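PDB 6HCP: BauA from Acinetobacter baumannii, which probably carries ferric preacinetobactin across the outer membrane as a TonB-dependent siderophore receptor. Local coordinates for residues V164-L176 / D191-R205. Numbering follows the deposited sequence.
Sequences VTKYAADEPFARL and DVGRRFGENKEFGVR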
loop_
_atom_site.group_PDB
_atom_site.type_symbol
_atom_site.label_atom_id
_atom_site.label_comp_id
_atom_site.label_asym_id
_atom_site.label_seq_id
_atom_site.Cartn_x
_atom_site.Cartn_y
_atom_site.Cartn_z
ATOM N N VAL A 164 1.553 -14.693 33.597
ATOM C CA VAL A 164 2.633 -15.300 34.364
ATOM C C VAL A 164 3.866 -14.409 34.207
ATOM O O VAL A 164 4.301 -14.137 33.084
ATOM C CB VAL A 164 2.906 -16.731 33.876
ATOM C CG1 VAL A 164 4.090 -17.368 34.597
ATOM C CG2 VAL A 164 1.672 -17.606 33.977
ATOM N N THR A 165 4.388 -13.904 35.322
ATOM C CA THR A 165 5.471 -12.927 35.282
ATOM C C THR A 165 6.806 -13.626 34.978
ATOM O O THR A 165 6.924 -14.858 35.064
ATOM C CB THR A 165 5.563 -12.130 36.586
ATOM O OG1 THR A 165 5.743 -13.063 37.653
ATOM C CG2 THR A 165 4.337 -11.274 36.810
ATOM N N LYS A 166 7.790 -12.810 34.604
ATOM C CA LYS A 166 9.151 -13.283 34.279
ATOM C C LYS A 166 10.006 -13.347 35.558
ATOM O O LYS A 166 10.054 -12.378 36.325
ATOM C CB LYS A 166 9.833 -12.303 33.322
ATOM C CG LYS A 166 9.302 -12.266 31.900
ATOM C CD LYS A 166 9.828 -11.049 31.134
ATOM C CE LYS A 166 9.593 -11.134 29.638
ATOM N NZ LYS A 166 10.114 -9.935 28.939
ATOM N N TYR A 167 10.769 -14.434 35.693
ATOM C CA TYR A 167 11.806 -14.540 36.723
ATOM C C TYR A 167 13.158 -14.854 36.049
ATOM O O TYR A 167 13.214 -15.276 34.880
ATOM C CB TYR A 167 11.403 -15.606 37.746
ATOM C CG TYR A 167 10.097 -15.328 38.457
ATOM C CD1 TYR A 167 9.998 -14.321 39.407
ATOM C CD2 TYR A 167 8.943 -16.014 38.113
ATOM C CE1 TYR A 167 8.796 -14.044 40.045
ATOM C CE2 TYR A 167 7.738 -15.756 38.747
ATOM C CZ TYR A 167 7.657 -14.763 39.707
ATOM O OH TYR A 167 6.453 -14.501 40.306
ATOM N N ALA A 168 14.245 -14.671 36.804
ATOM C CA ALA A 168 15.601 -14.789 36.261
ATOM C C ALA A 168 15.908 -16.236 35.893
ATOM O O ALA A 168 15.791 -17.139 36.716
ATOM C CB ALA A 168 16.608 -14.255 37.245
ATOM N N ALA A 169 16.324 -16.439 34.641
ATOM C CA ALA A 169 16.934 -17.695 34.212
ATOM C C ALA A 169 18.331 -17.846 34.852
ATOM O O ALA A 169 18.903 -16.889 35.386
ATOM C CB ALA A 169 17.011 -17.735 32.702
ATOM N N ASP A 170 18.889 -19.049 34.736
ATOM C CA ASP A 170 20.166 -19.421 35.380
ATOM C C ASP A 170 21.318 -18.565 34.835
ATOM O O ASP A 170 22.058 -17.958 35.616
ATOM C CB ASP A 170 20.440 -20.914 35.205
ATOM C CG ASP A 170 19.643 -21.781 36.167
ATOM O OD1 ASP A 170 19.352 -21.301 37.291
ATOM O OD2 ASP A 170 19.282 -22.905 35.775
ATOM N N GLU A 171 21.338 -18.387 33.511
ATOM C CA GLU A 171 22.388 -17.629 32.827
ATOM C C GLU A 171 22.036 -16.148 32.812
ATOM O O GLU A 171 20.916 -15.769 32.473
ATOM C CB GLU A 171 22.582 -18.164 31.406
ATOM C CG GLU A 171 23.402 -19.442 31.366
ATOM C CD GLU A 171 24.525 -19.481 32.391
ATOM O OE1 GLU A 171 25.479 -18.694 32.237
ATOM O OE2 GLU A 171 24.393 -20.216 33.397
ATOM N N PRO A 172 23.007 -15.261 33.118
ATOM C CA PRO A 172 22.759 -13.823 33.119
ATOM C C PRO A 172 22.253 -13.368 31.739
ATOM O O PRO A 172 22.600 -13.959 30.727
ATOM C CB PRO A 172 24.124 -13.207 33.463
ATOM C CG PRO A 172 24.876 -14.331 34.155
ATOM C CD PRO A 172 24.393 -15.596 33.477
ATOM N N PHE A 173 21.381 -12.363 31.734
ATOM C CA PHE A 173 20.613 -12.003 30.559
ATOM C C PHE A 173 20.439 -10.493 30.515
ATOM O O PHE A 173 20.151 -9.871 31.536
ATOM C CB PHE A 173 19.239 -12.673 30.603
ATOM C CG PHE A 173 18.338 -12.292 29.458
ATOM C CD1 PHE A 173 18.529 -12.846 28.204
ATOM C CD2 PHE A 173 17.239 -11.475 29.664
ATOM C CE1 PHE A 173 17.647 -12.582 27.170
ATOM C CE2 PHE A 173 16.362 -11.199 28.625
ATOM C CZ PHE A 173 16.577 -11.737 27.378
ATOM N N ALA A 174 20.644 -9.904 29.334
ATOM C CA ALA A 174 20.355 -8.506 29.142
ATOM C C ALA A 174 20.016 -8.246 27.671
ATOM O O ALA A 174 20.781 -8.600 26.772
ATOM C CB ALA A 174 21.511 -7.656 29.606
ATOM N N ARG A 175 18.803 -7.739 27.432
ATOM C CA ARG A 175 18.312 -7.550 26.078
ATOM C C ARG A 175 17.726 -6.144 25.971
ATOM O O ARG A 175 17.012 -5.702 26.859
ATOM C CB ARG A 175 17.311 -8.642 25.692
ATOM C CG ARG A 175 16.600 -8.381 24.368
ATOM C CD ARG A 175 15.593 -9.465 24.059
ATOM N NE ARG A 175 16.283 -10.695 23.761
ATOM C CZ ARG A 175 15.745 -11.898 23.784
ATOM N NH1 ARG A 175 14.453 -12.046 24.042
ATOM N NH2 ARG A 175 16.519 -12.949 23.584
ATOM N N LEU A 176 18.162 -5.410 24.942
ATOM C CA LEU A 176 17.564 -4.158 24.585
ATOM C C LEU A 176 16.806 -4.324 23.261
ATOM O O LEU A 176 17.346 -4.855 22.294
ATOM C CB LEU A 176 18.648 -3.085 24.464
ATOM C CG LEU A 176 18.174 -1.759 23.883
ATOM C CD1 LEU A 176 17.248 -1.046 24.853
ATOM C CD2 LEU A 176 19.355 -0.872 23.520
ATOM N N ASP A 191 15.275 -5.675 29.222
ATOM C CA ASP A 191 14.951 -6.873 29.967
ATOM C C ASP A 191 16.271 -7.458 30.490
ATOM O O ASP A 191 17.135 -7.826 29.688
ATOM C CB ASP A 191 14.214 -7.886 29.087
ATOM C CG ASP A 191 13.646 -9.081 29.838
ATOM O OD1 ASP A 191 13.821 -9.136 31.083
ATOM O OD2 ASP A 191 13.000 -9.931 29.189
ATOM N N VAL A 192 16.449 -7.480 31.816
ATOM C CA VAL A 192 17.727 -7.930 32.416
ATOM C C VAL A 192 17.442 -8.904 33.558
ATOM O O VAL A 192 16.527 -8.686 34.352
ATOM C CB VAL A 192 18.567 -6.740 32.920
ATOM C CG1 VAL A 192 18.934 -5.790 31.796
ATOM C CG2 VAL A 192 17.888 -5.985 34.044
ATOM N N GLY A 193 18.206 -9.998 33.601
ATOM C CA GLY A 193 18.095 -10.966 34.671
ATOM C C GLY A 193 19.455 -11.477 35.127
ATOM O O GLY A 193 20.395 -11.586 34.334
ATOM N N ARG A 194 19.522 -11.852 36.406
ATOM C CA ARG A 194 20.686 -12.507 36.972
ATOM C C ARG A 194 20.249 -13.240 38.240
ATOM O O ARG A 194 19.350 -12.772 38.957
ATOM C CB ARG A 194 21.765 -11.470 37.303
ATOM C CG ARG A 194 23.079 -12.068 37.786
ATOM C CD ARG A 194 24.079 -10.982 38.127
ATOM N NE ARG A 194 24.733 -10.476 36.931
ATOM C CZ ARG A 194 25.701 -11.113 36.280
ATOM N NH1 ARG A 194 26.185 -12.249 36.753
ATOM N NH2 ARG A 194 26.164 -10.627 35.143
ATOM N N ARG A 195 20.892 -14.378 38.501
ATOM C CA ARG A 195 20.680 -15.131 39.745
ATOM C C ARG A 195 21.916 -14.996 40.646
ATOM O O ARG A 195 23.011 -14.679 40.169
ATOM C CB ARG A 195 20.352 -16.584 39.407
ATOM C CG ARG A 195 19.046 -16.725 38.635
ATOM C CD ARG A 195 18.474 -18.121 38.660
ATOM N NE ARG A 195 17.920 -18.430 39.967
ATOM C CZ ARG A 195 16.724 -18.046 40.401
ATOM N NH1 ARG A 195 16.383 -18.282 41.656
ATOM N NH2 ARG A 195 15.893 -17.404 39.594
ATOM N N PHE A 196 21.693 -15.129 41.955
ATOM C CA PHE A 196 22.704 -14.864 42.990
ATOM C C PHE A 196 22.700 -16.004 44.007
ATOM O O PHE A 196 21.715 -16.771 44.106
ATOM C CB PHE A 196 22.430 -13.548 43.711
ATOM C CG PHE A 196 22.388 -12.343 42.813
ATOM C CD1 PHE A 196 21.213 -11.985 42.171
ATOM C CD2 PHE A 196 23.534 -11.600 42.567
ATOM C CE1 PHE A 196 21.175 -10.876 41.338
ATOM C CE2 PHE A 196 23.490 -10.484 41.746
ATOM C CZ PHE A 196 22.311 -10.127 41.127
ATOM N N GLY A 197 23.778 -16.058 44.801
ATOM C CA GLY A 197 23.964 -17.089 45.815
ATOM C C GLY A 197 24.696 -18.283 45.242
ATOM O O GLY A 197 24.727 -18.474 44.026
ATOM N N GLU A 198 25.246 -19.114 46.132
ATOM C CA GLU A 198 26.156 -20.178 45.738
ATOM C C GLU A 198 25.421 -21.205 44.876
ATOM O O GLU A 198 26.034 -21.864 44.043
ATOM C CB GLU A 198 26.776 -20.837 46.971
ATOM C CG GLU A 198 27.754 -19.932 47.695
ATOM C CD GLU A 198 28.900 -20.655 48.381
ATOM O OE1 GLU A 198 29.317 -21.715 47.876
ATOM O OE2 GLU A 198 29.368 -20.155 49.423
ATOM N N ASN A 199 24.112 -21.370 45.101
ATOM C CA ASN A 199 23.324 -22.342 44.321
ATOM C C ASN A 199 22.307 -21.612 43.427
ATOM O O ASN A 199 21.401 -22.239 42.894
ATOM C CB ASN A 199 22.639 -23.373 45.221
ATOM C CG ASN A 199 23.633 -24.162 46.048
ATOM O OD1 ASN A 199 24.128 -25.192 45.600
ATOM N ND2 ASN A 199 24.060 -23.595 47.165
ATOM N N LYS A 200 22.531 -20.315 43.194
ATOM C CA LYS A 200 21.651 -19.482 42.348
ATOM C C LYS A 200 20.208 -19.566 42.865
ATOM O O LYS A 200 19.256 -19.669 42.094
ATOM C CB LYS A 200 21.758 -19.935 40.891
ATOM C CG LYS A 200 23.064 -19.544 40.212
ATOM C CD LYS A 200 23.174 -20.039 38.795
ATOM C CE LYS A 200 24.336 -19.401 38.063
ATOM N NZ LYS A 200 24.332 -19.781 36.635
ATOM N N GLU A 201 20.066 -19.470 44.188
ATOM C CA GLU A 201 18.803 -19.700 44.850
ATOM C C GLU A 201 17.970 -18.409 44.820
ATOM O O GLU A 201 16.769 -18.453 45.102
ATOM C CB GLU A 201 19.033 -20.232 46.272
ATOM C CG GLU A 201 19.788 -19.272 47.181
ATOM C CD GLU A 201 21.293 -19.518 47.281
ATOM O OE1 GLU A 201 21.846 -20.203 46.396
ATOM O OE2 GLU A 201 21.910 -19.005 48.235
ATOM N N PHE A 202 18.619 -17.267 44.539
ATOM C CA PHE A 202 17.943 -15.981 44.402
ATOM C C PHE A 202 17.960 -15.519 42.941
ATOM O O PHE A 202 18.972 -15.641 42.255
ATOM C CB PHE A 202 18.590 -14.888 45.251
ATOM C CG PHE A 202 18.661 -15.188 46.722
ATOM C CD1 PHE A 202 17.576 -14.939 47.545
ATOM C CD2 PHE A 202 19.836 -15.657 47.294
ATOM C CE1 PHE A 202 17.648 -15.210 48.903
ATOM C CE2 PHE A 202 19.909 -15.918 48.653
ATOM C CZ PHE A 202 18.805 -15.721 49.448
ATOM N N GLY A 203 16.859 -14.899 42.511
ATOM C CA GLY A 203 16.743 -14.357 41.152
ATOM C C GLY A 203 16.190 -12.948 41.158
ATOM O O GLY A 203 15.318 -12.606 41.969
ATOM N N VAL A 204 16.740 -12.105 40.276
ATOM C CA VAL A 204 16.242 -10.764 40.034
ATOM C C VAL A 204 16.021 -10.601 38.520
ATOM O O VAL A 204 16.933 -10.857 37.712
ATOM C CB VAL A 204 17.226 -9.706 40.551
ATOM C CG1 VAL A 204 16.719 -8.314 40.260
ATOM C CG2 VAL A 204 17.546 -9.880 42.033
ATOM N N ARG A 205 14.819 -10.159 38.140
ATOM C CA ARG A 205 14.481 -9.908 36.711
ATOM C C ARG A 205 13.769 -8.555 36.598
ATOM O O ARG A 205 12.794 -8.298 37.284
ATOM C CB ARG A 205 13.656 -11.085 36.174
ATOM C CG ARG A 205 13.251 -10.953 34.711
ATOM C CD ARG A 205 14.091 -11.793 33.780
ATOM N NE ARG A 205 13.647 -11.697 32.400
ATOM C CZ ARG A 205 13.259 -12.725 31.674
ATOM N NH1 ARG A 205 13.127 -13.916 32.228
ATOM N NH2 ARG A 205 12.996 -12.556 30.387
HETATM O O HOH W 1 22.668 -15.695 36.648
#
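With chi1 at -171°, CG of Asp191 stands trans to its own N, which brings the carboxylate to Lys166 NZ and the Phe173 edge; the Lys166 chain, extended beyond CG, comes from the opposite direction. NZ of Lys166 forms a salt bridge with OD2 of Asp191 at 2.9 Å, from above the carboxylate plane, and also bonds the carbonyl of Glu133. Arg205, bent at chi2 (102°), grips the same carboxylate side-on, NE to OD1 and NH2 to OD2, both on the syn sides and nearly straight, completing a salt-bridge network. OD2 thus takes the lysine and the arginine from opposite faces of its plane, and the shared anion probably offsets the closeness of the two cations. NH1 of Arg205 reaches Tyr167 O at 3.0 Å, a third in-plane bond that, with the carboxylate grip, holds the guanidinium's rotation, while the lysine methylenes cover one of its faces. The Phe173 ring turns its edge to Asp191, CE2 lying 3.6 Å from OD2, with ring and carboxylate planes 84° apart. Farther along, NH2 of Arg195 binds Ala168 O at 2.9 Å; NE and NH1 both hold Lys200 O, and NH1 also pairs with Asp232. Lys200 NZ donates a hydrogen bond to Asp170 O. The same NZ forms a salt bridge with Glu171 OE2. Antiparallel backbone bonds join Phe173 with Gly193 and Arg175 with Asp191. Here the chain leaves plug strand 159-165 and crosses the inner side of strands 184-196 and 202-212 before entering strand 173-181: the plug-to-barrel connection of a TonB-dependent receptor.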